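Local coordinates for flagellar motor switch protein fliG (PDB 3AJC) that probably forms part of the switch complex at the base of the flagellum that sets the direction of motor rotation, at residues E54-S66 with V89-N101. Residues are numbered along the deposited sequence; the frame is centred on the assembly and turned at random.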
ATOM      1  N   GLU A  54      -0.501 -16.749   8.249  1.00 39.91           N
ATOM      2  CA  GLU A  54      -1.839 -16.744   8.828  1.00 41.16           C
ATOM      3  C   GLU A  54      -2.196 -15.358   9.379  1.00 39.33           C
ATOM      4  O   GLU A  54      -3.284 -14.839   9.124  1.00 36.61           O
ATOM      5  CB  GLU A  54      -1.922 -17.805   9.931  1.00 45.60           C
ATOM      6  CG  GLU A  54      -3.007 -18.874   9.718  1.00 53.51           C
ATOM      7  CD  GLU A  54      -3.034 -19.461   8.295  1.00 57.20           C
ATOM      8  OE1 GLU A  54      -1.953 -19.739   7.719  1.00 58.56           O
ATOM      9  OE2 GLU A  54      -4.149 -19.660   7.760  1.00 58.55           O
ATOM     10  N   VAL A  55      -1.274 -14.754  10.123  1.00 37.46           N
ATOM     11  CA  VAL A  55      -1.514 -13.427  10.691  1.00 33.64           C
ATOM     12  C   VAL A  55      -1.689 -12.382   9.598  1.00 34.26           C
ATOM     13  O   VAL A  55      -2.535 -11.492   9.709  1.00 33.91           O
ATOM     14  CB  VAL A  55      -0.354 -12.990  11.613  1.00 32.49           C
ATOM     15  CG1 VAL A  55      -0.401 -11.483  11.836  1.00 26.11           C
ATOM     16  CG2 VAL A  55      -0.440 -13.741  12.948  1.00 29.18           C
ATOM     17  N   LEU A  56      -0.893 -12.490   8.539  1.00 33.53           N
ATOM     18  CA  LEU A  56      -0.978 -11.524   7.450  1.00 34.67           C
ATOM     19  C   LEU A  56      -2.333 -11.678   6.741  1.00 35.92           C
ATOM     20  O   LEU A  56      -2.974 -10.684   6.374  1.00 32.80           O
ATOM     21  CB  LEU A  56       0.188 -11.724   6.464  1.00 29.16           C
ATOM     22  CG  LEU A  56       0.396 -10.644   5.390  1.00 32.05           C
ATOM     23  CD1 LEU A  56      -0.651 -10.744   4.281  1.00 28.74           C
ATOM     24  CD2 LEU A  56       0.345  -9.274   6.048  1.00 27.46           C
ATOM     25  N   LYS A  57      -2.769 -12.925   6.566  1.00 37.50           N
ATOM     26  CA  LYS A  57      -4.051 -13.194   5.915  1.00 38.98           C
ATOM     27  C   LYS A  57      -5.219 -12.632   6.745  1.00 38.24           C
ATOM     28  O   LYS A  57      -6.140 -12.023   6.194  1.00 37.08           O
ATOM     29  CB  LYS A  57      -4.234 -14.697   5.702  1.00 40.08           C
ATOM     30  CG  LYS A  57      -5.453 -15.060   4.862  1.00 45.39           C
ATOM     31  CD  LYS A  57      -5.574 -16.565   4.672  1.00 47.38           C
ATOM     32  CE  LYS A  57      -5.983 -17.253   5.967  1.00 50.54           C
ATOM     33  NZ  LYS A  57      -6.115 -18.737   5.803  1.00 52.70           N
ATOM     34  N   ARG A  58      -5.174 -12.828   8.062  1.00 36.91           N
ATOM     35  CA  ARG A  58      -6.219 -12.328   8.949  1.00 37.48           C
ATOM     36  C   ARG A  58      -6.266 -10.805   8.943  1.00 38.79           C
ATOM     37  O   ARG A  58      -7.324 -10.204   9.144  1.00 37.71           O
ATOM     38  CB  ARG A  58      -5.994 -12.828  10.374  1.00 38.88           C
ATOM     39  CG  ARG A  58      -6.429 -14.261  10.588  1.00 44.06           C
ATOM     40  CD  ARG A  58      -5.989 -14.778  11.943  1.00 48.19           C
ATOM     41  NE  ARG A  58      -6.378 -16.172  12.132  1.00 52.22           N
ATOM     42  CZ  ARG A  58      -7.625 -16.576  12.344  1.00 55.84           C
ATOM     43  NH1 ARG A  58      -8.613 -15.695  12.403  1.00 56.73           N
ATOM     44  NH2 ARG A  58      -7.888 -17.870  12.483  1.00 58.46           N
ATOM     45  N   ILE A  59      -5.115 -10.174   8.725  1.00 38.96           N
ATOM     46  CA  ILE A  59      -5.071  -8.720   8.680  1.00 38.16           C
ATOM     47  C   ILE A  59      -5.756  -8.284   7.389  1.00 39.70           C
ATOM     48  O   ILE A  59      -6.505  -7.295   7.357  1.00 40.40           O
ATOM     49  CB  ILE A  59      -3.612  -8.195   8.691  1.00 36.83           C
ATOM     50  CG1 ILE A  59      -2.982  -8.444  10.070  1.00 35.97           C
ATOM     51  CG2 ILE A  59      -3.588  -6.708   8.341  1.00 36.02           C
ATOM     52  CD1 ILE A  59      -1.523  -8.025  10.187  1.00 31.18           C
ATOM     53  N   ALA A  60      -5.502  -9.043   6.328  1.00 39.23           N
ATOM     54  CA  ALA A  60      -6.068  -8.762   5.020  1.00 41.32           C
ATOM     55  C   ALA A  60      -7.585  -8.946   5.019  1.00 43.67           C
ATOM     56  O   ALA A  60      -8.304  -8.195   4.361  1.00 44.02           O
ATOM     57  CB  ALA A  60      -5.433  -9.670   3.978  1.00 38.36           C
ATOM     58  N   LEU A  61      -8.066  -9.939   5.767  1.00 45.53           N
ATOM     59  CA  LEU A  61      -9.497 -10.234   5.835  1.00 47.45           C
ATOM     60  C   LEU A  61     -10.075  -9.931   7.211  1.00 50.06           C
ATOM     61  O   LEU A  61     -11.036 -10.565   7.643  1.00 51.64           O
ATOM     62  CB  LEU A  61      -9.720 -11.710   5.503  1.00 46.39           C
ATOM     63  CG  LEU A  61      -9.140 -12.243   4.187  1.00 44.80           C
ATOM     64  CD1 LEU A  61      -9.148 -13.754   4.235  1.00 41.33           C
ATOM     65  CD2 LEU A  61      -9.938 -11.727   2.989  1.00 43.10           C
ATOM     66  N   LEU A  62      -9.493  -8.945   7.882  1.00 51.90           N
ATOM     67  CA  LEU A  62      -9.895  -8.586   9.233  1.00 55.15           C
ATOM     68  C   LEU A  62     -11.377  -8.622   9.611  1.00 59.19           C
ATOM     69  O   LEU A  62     -11.742  -9.253  10.595  1.00 60.37           O
ATOM     70  CB  LEU A  62      -9.320  -7.221   9.611  1.00 54.76           C
ATOM     71  CG  LEU A  62      -9.349  -6.983  11.123  1.00 54.28           C
ATOM     72  CD1 LEU A  62      -8.417  -7.966  11.814  1.00 53.55           C
ATOM     73  CD2 LEU A  62      -8.925  -5.556  11.423  1.00 55.68           C
ATOM     74  N   GLU A  63     -12.233  -7.920   8.885  1.00 60.04           N
ATOM     75  CA  GLU A  63     -13.647  -7.927   9.244  1.00 61.33           C
ATOM     76  C   GLU A  63     -14.483  -8.466   8.101  1.00 60.16           C
ATOM     77  O   GLU A  63     -15.693  -8.247   8.029  1.00 60.47           O
ATOM     78  CB  GLU A  63     -14.090  -6.516   9.630  1.00 64.13           C
ATOM     79  CG  GLU A  63     -13.526  -6.065  10.968  1.00 68.35           C
ATOM     80  CD  GLU A  63     -13.304  -4.567  11.040  1.00 71.16           C
ATOM     81  OE1 GLU A  63     -12.891  -4.087  12.117  1.00 72.15           O
ATOM     82  OE2 GLU A  63     -13.527  -3.873  10.022  1.00 72.30           O
ATOM     83  N   ARG A  64     -13.806  -9.192   7.218  1.00 58.62           N
ATOM     84  CA  ARG A  64     -14.413  -9.798   6.043  1.00 55.62           C
ATOM     85  C   ARG A  64     -14.293 -11.315   6.148  1.00 54.45           C
ATOM     86  O   ARG A  64     -14.475 -12.017   5.155  1.00 53.73           O
ATOM     87  CB  ARG A  64     -13.672  -9.355   4.779  1.00 55.61           C
ATOM     88  CG  ARG A  64     -13.679  -7.863   4.453  1.00 56.63           C
ATOM     89  CD  ARG A  64     -12.813  -7.623   3.215  1.00 57.07           C
ATOM     90  NE  ARG A  64     -12.909  -8.763   2.308  1.00 56.95           N
ATOM     91  CZ  ARG A  64     -12.135  -8.960   1.247  1.00 56.52           C
ATOM     92  NH1 ARG A  64     -11.188  -8.087   0.935  1.00 56.28           N
ATOM     93  NH2 ARG A  64     -12.295 -10.051   0.506  1.00 56.54           N
ATOM     94  N   THR A  65     -13.991 -11.817   7.342  1.00 53.33           N
ATOM     95  CA  THR A  65     -13.804 -13.253   7.548  1.00 53.56           C
ATOM     96  C   THR A  65     -14.963 -14.162   7.163  1.00 52.02           C
ATOM     97  O   THR A  65     -14.747 -15.293   6.722  1.00 50.81           O
ATOM     98  CB  THR A  65     -13.413 -13.556   9.001  1.00 55.51           C
ATOM     99  OG1 THR A  65     -14.533 -13.338   9.867  1.00 56.25           O
ATOM    100  CG2 THR A  65     -12.281 -12.650   9.414  1.00 56.50           C
ATOM    101  N   SER A  66     -16.190 -13.683   7.342  1.00 49.53           N
ATOM    102  CA  SER A  66     -17.355 -14.477   6.982  1.00 46.92           C
ATOM    103  C   SER A  66     -18.529 -13.561   6.665  1.00 45.34           C
ATOM    104  O   SER A  66     -18.489 -12.356   6.936  1.00 43.13           O
ATOM    105  CB  SER A  66     -17.736 -15.414   8.128  1.00 45.93           C
ATOM    106  OG  SER A  66     -18.156 -14.676   9.262  1.00 47.21           O
ATOM    107  N   VAL A  89     -10.512  -0.267  10.148  1.00 59.95           N
ATOM    108  CA  VAL A  89      -9.130  -0.772  10.388  1.00 60.48           C
ATOM    109  C   VAL A  89      -8.947  -2.173   9.792  1.00 60.14           C
ATOM    110  O   VAL A  89      -9.898  -2.964   9.729  1.00 60.57           O
ATOM    111  CB  VAL A  89      -8.820  -0.820  11.897  1.00 60.74           C
ATOM    112  CG1 VAL A  89      -9.614  -1.937  12.556  1.00 61.16           C
ATOM    113  CG2 VAL A  89      -7.327  -0.995  12.118  1.00 60.99           C
ATOM    114  N   GLY A  90      -7.720  -2.475   9.370  1.00 59.02           N
ATOM    115  CA  GLY A  90      -7.437  -3.765   8.764  1.00 56.35           C
ATOM    116  C   GLY A  90      -7.674  -3.648   7.271  1.00 55.02           C
ATOM    117  O   GLY A  90      -7.761  -2.536   6.749  1.00 55.39           O
ATOM    118  N   GLY A  91      -7.772  -4.772   6.571  1.00 53.24           N
ATOM    119  CA  GLY A  91      -8.019  -4.711   5.140  1.00 52.39           C
ATOM    120  C   GLY A  91      -6.828  -4.958   4.226  1.00 52.33           C
ATOM    121  O   GLY A  91      -5.700  -5.172   4.677  1.00 51.31           O
ATOM    122  N   ILE A  92      -7.095  -4.912   2.924  1.00 50.97           N
ATOM    123  CA  ILE A  92      -6.080  -5.137   1.899  1.00 50.88           C
ATOM    124  C   ILE A  92      -4.970  -4.090   1.888  1.00 49.10           C
ATOM    125  O   ILE A  92      -3.805  -4.431   1.715  1.00 48.13           O
ATOM    126  CB  ILE A  92      -6.720  -5.192   0.488  1.00 52.26           C
ATOM    127  CG1 ILE A  92      -7.813  -6.265   0.456  1.00 52.85           C
ATOM    128  CG2 ILE A  92      -5.655  -5.484  -0.564  1.00 51.42           C
ATOM    129  CD1 ILE A  92      -7.333  -7.650   0.849  1.00 53.10           C
ATOM    130  N   ASP A  93      -5.324  -2.821   2.057  1.00 47.27           N
ATOM    131  CA  ASP A  93      -4.324  -1.756   2.064  1.00 46.43           C
ATOM    132  C   ASP A  93      -3.330  -1.906   3.224  1.00 43.18           C
ATOM    133  O   ASP A  93      -2.122  -1.765   3.049  1.00 40.72           O
ATOM    134  CB  ASP A  93      -5.015  -0.394   2.129  1.00 50.28           C
ATOM    135  CG  ASP A  93      -5.148   0.253   0.761  1.00 55.03           C
ATOM    136  OD1 ASP A  93      -4.126   0.762   0.243  1.00 57.88           O
ATOM    137  OD2 ASP A  93      -6.266   0.241   0.198  1.00 56.19           O
ATOM    138  N   THR A  94      -3.848  -2.188   4.410  1.00 40.47           N
ATOM    139  CA  THR A  94      -3.004  -2.384   5.577  1.00 38.11           C
ATOM    140  C   THR A  94      -2.005  -3.511   5.291  1.00 34.82           C
ATOM    141  O   THR A  94      -0.793  -3.338   5.441  1.00 34.00           O
ATOM    142  CB  THR A  94      -3.855  -2.765   6.793  1.00 37.93           C
ATOM    143  OG1 THR A  94      -4.836  -1.746   7.004  1.00 39.08           O
ATOM    144  CG2 THR A  94      -2.992  -2.904   8.047  1.00 37.16           C
ATOM    145  N   ALA A  95      -2.530  -4.658   4.868  1.00 31.40           N
ATOM    146  CA  ALA A  95      -1.713  -5.822   4.554  1.00 30.23           C
ATOM    147  C   ALA A  95      -0.613  -5.502   3.537  1.00 29.27           C
ATOM    148  O   ALA A  95       0.553  -5.841   3.750  1.00 30.00           O
ATOM    149  CB  ALA A  95      -2.596  -6.947   4.036  1.00 25.68           C
ATOM    150  N   ALA A  96      -0.994  -4.850   2.442  1.00 26.25           N
ATOM    151  CA  ALA A  96      -0.061  -4.482   1.388  1.00 26.98           C
ATOM    152  C   ALA A  96       1.046  -3.560   1.900  1.00 26.91           C
ATOM    153  O   ALA A  96       2.204  -3.677   1.492  1.00 24.28           O
ATOM    154  CB  ALA A  96      -0.819  -3.805   0.225  1.00 24.44           C
ATOM    155  N   GLU A  97       0.668  -2.630   2.772  1.00 28.30           N
ATOM    156  CA  GLU A  97       1.607  -1.679   3.347  1.00 31.06           C
ATOM    157  C   GLU A  97       2.600  -2.414   4.246  1.00 30.40           C
ATOM    158  O   GLU A  97       3.784  -2.084   4.285  1.00 28.10           O
ATOM    159  CB  GLU A  97       0.845  -0.603   4.140  1.00 33.04           C
ATOM    160  CG  GLU A  97       0.306   0.543   3.266  1.00 39.48           C
ATOM    161  CD  GLU A  97      -0.878   1.291   3.885  1.00 42.21           C
ATOM    162  OE1 GLU A  97      -0.889   1.513   5.115  1.00 47.44           O
ATOM    163  OE2 GLU A  97      -1.801   1.675   3.133  1.00 43.49           O
ATOM    164  N   ILE A  98       2.108  -3.418   4.963  1.00 29.30           N
ATOM    165  CA  ILE A  98       2.960  -4.204   5.846  1.00 27.51           C
ATOM    166  C   ILE A  98       3.920  -5.033   4.989  1.00 27.31           C
ATOM    167  O   ILE A  98       5.117  -5.114   5.276  1.00 24.99           O
ATOM    168  CB  ILE A  98       2.107  -5.133   6.732  1.00 27.73           C
ATOM    169  CG1 ILE A  98       1.279  -4.274   7.702  1.00 28.23           C
ATOM    170  CG2 ILE A  98       2.993  -6.150   7.441  1.00 23.59           C
ATOM    171  CD1 ILE A  98       0.381  -5.049   8.643  1.00 29.78           C
ATOM    172  N   MET A  99       3.395  -5.615   3.911  1.00 25.73           N
ATOM    173  CA  MET A  99       4.208  -6.426   3.024  1.00 26.24           C
ATOM    174  C   MET A  99       5.326  -5.590   2.379  1.00 25.38           C
ATOM    175  O   MET A  99       6.443  -6.070   2.187  1.00 24.39           O
ATOM    176  CB  MET A  99       3.323  -7.070   1.947  1.00 26.60           C
ATOM    177  CG  MET A  99       2.365  -8.157   2.464  1.00 27.40           C
ATOM    178  SD  MET A  99       3.187  -9.735   2.840  1.00 25.17           S
ATOM    179  CE  MET A  99       3.154 -10.528   1.235  1.00 25.52           C
ATOM    180  N   ASN A 100       5.031  -4.339   2.054  1.00 25.58           N
ATOM    181  CA  ASN A 100       6.045  -3.481   1.438  1.00 26.98           C
ATOM    182  C   ASN A 100       7.189  -3.169   2.415  1.00 27.20           C
ATOM    183  O   ASN A 100       8.338  -2.989   2.011  1.00 26.05           O
ATOM    184  CB  ASN A 100       5.421  -2.174   0.946  1.00 22.79           C
ATOM    185  CG  ASN A 100       4.750  -2.316  -0.401  1.00 24.95           C
ATOM    186  OD1 ASN A 100       5.224  -3.042  -1.275  1.00 28.68           O
ATOM    187  ND2 ASN A 100       3.653  -1.602  -0.588  1.00 27.86           N
ATOM    188  N   ASN A 101       6.868  -3.123   3.701  1.00 27.30           N
ATOM    189  CA  ASN A 101       7.869  -2.820   4.715  1.00 27.38           C
ATOM    190  C   ASN A 101       8.566  -4.024   5.321  1.00 28.41           C
ATOM    191  O   ASN A 101       9.406  -3.864   6.206  1.00 30.44           O
ATOM    192  CB  ASN A 101       7.233  -1.985   5.822  1.00 29.33           C
ATOM    193  CG  ASN A 101       6.875  -0.595   5.356  1.00 33.01           C
ATOM    194  OD1 ASN A 101       7.759   0.231   5.084  1.00 31.45           O
ATOM    195  ND2 ASN A 101       5.578  -0.326   5.244  1.00 33.33           N
TER
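Gly91 N donates to Ile59 O over 2.9 Å, with an N-H...O angle of 147°. It is the one hydrogen bond between the two segments, and it ties the C-terminal end of helix 49-60 to the N-cap residue of helix 92-100. Next to it, Gly91 CA lies 3.6 Å from Ala60 O in a CA-H...O contact. Small residues keep the backbones close: Ala60 CB meets Ala95 CB at 3.9 Å. Ile59 CD1 and Ile98 CD1 meet tip to tip, while the Ile59 side chain crosses that of Thr94 at about a right angle, CG2 against CG2. Farther from this junction, Leu56 CG lies against Met99 SD. Helix 49-60 lies in the FliG middle domain, and helix 92-100 packs against it in this all-helical chain. Segments 54-60 and 92-100 run roughly antiparallel, with 143° between their directions. Past the helix, Leu61 to Arg64 form a type I turn. With chi1 at -163° the Leu62 branch swings away from its own N, and this carries CD2 to 3.5 Å from Gly90 CA, where a CB would clash. Glu63 crosses Val89, with OE1 3.9 Å from CG1. Shortening Glu63 to an alanine is likely to leave Val89 CG1 without its carboxylate neighbour and that side of the valine less covered. Arg64 NH1 reaches Ile92 CG1 at the edge of the guanidinium. Outward, Ile98 also packs on Ala40 and Leu44 of helix 37-46. Arg58, part of the EHPQR motif important for FliM interaction, is hydrogen-bonded to Gln26 of the same motif.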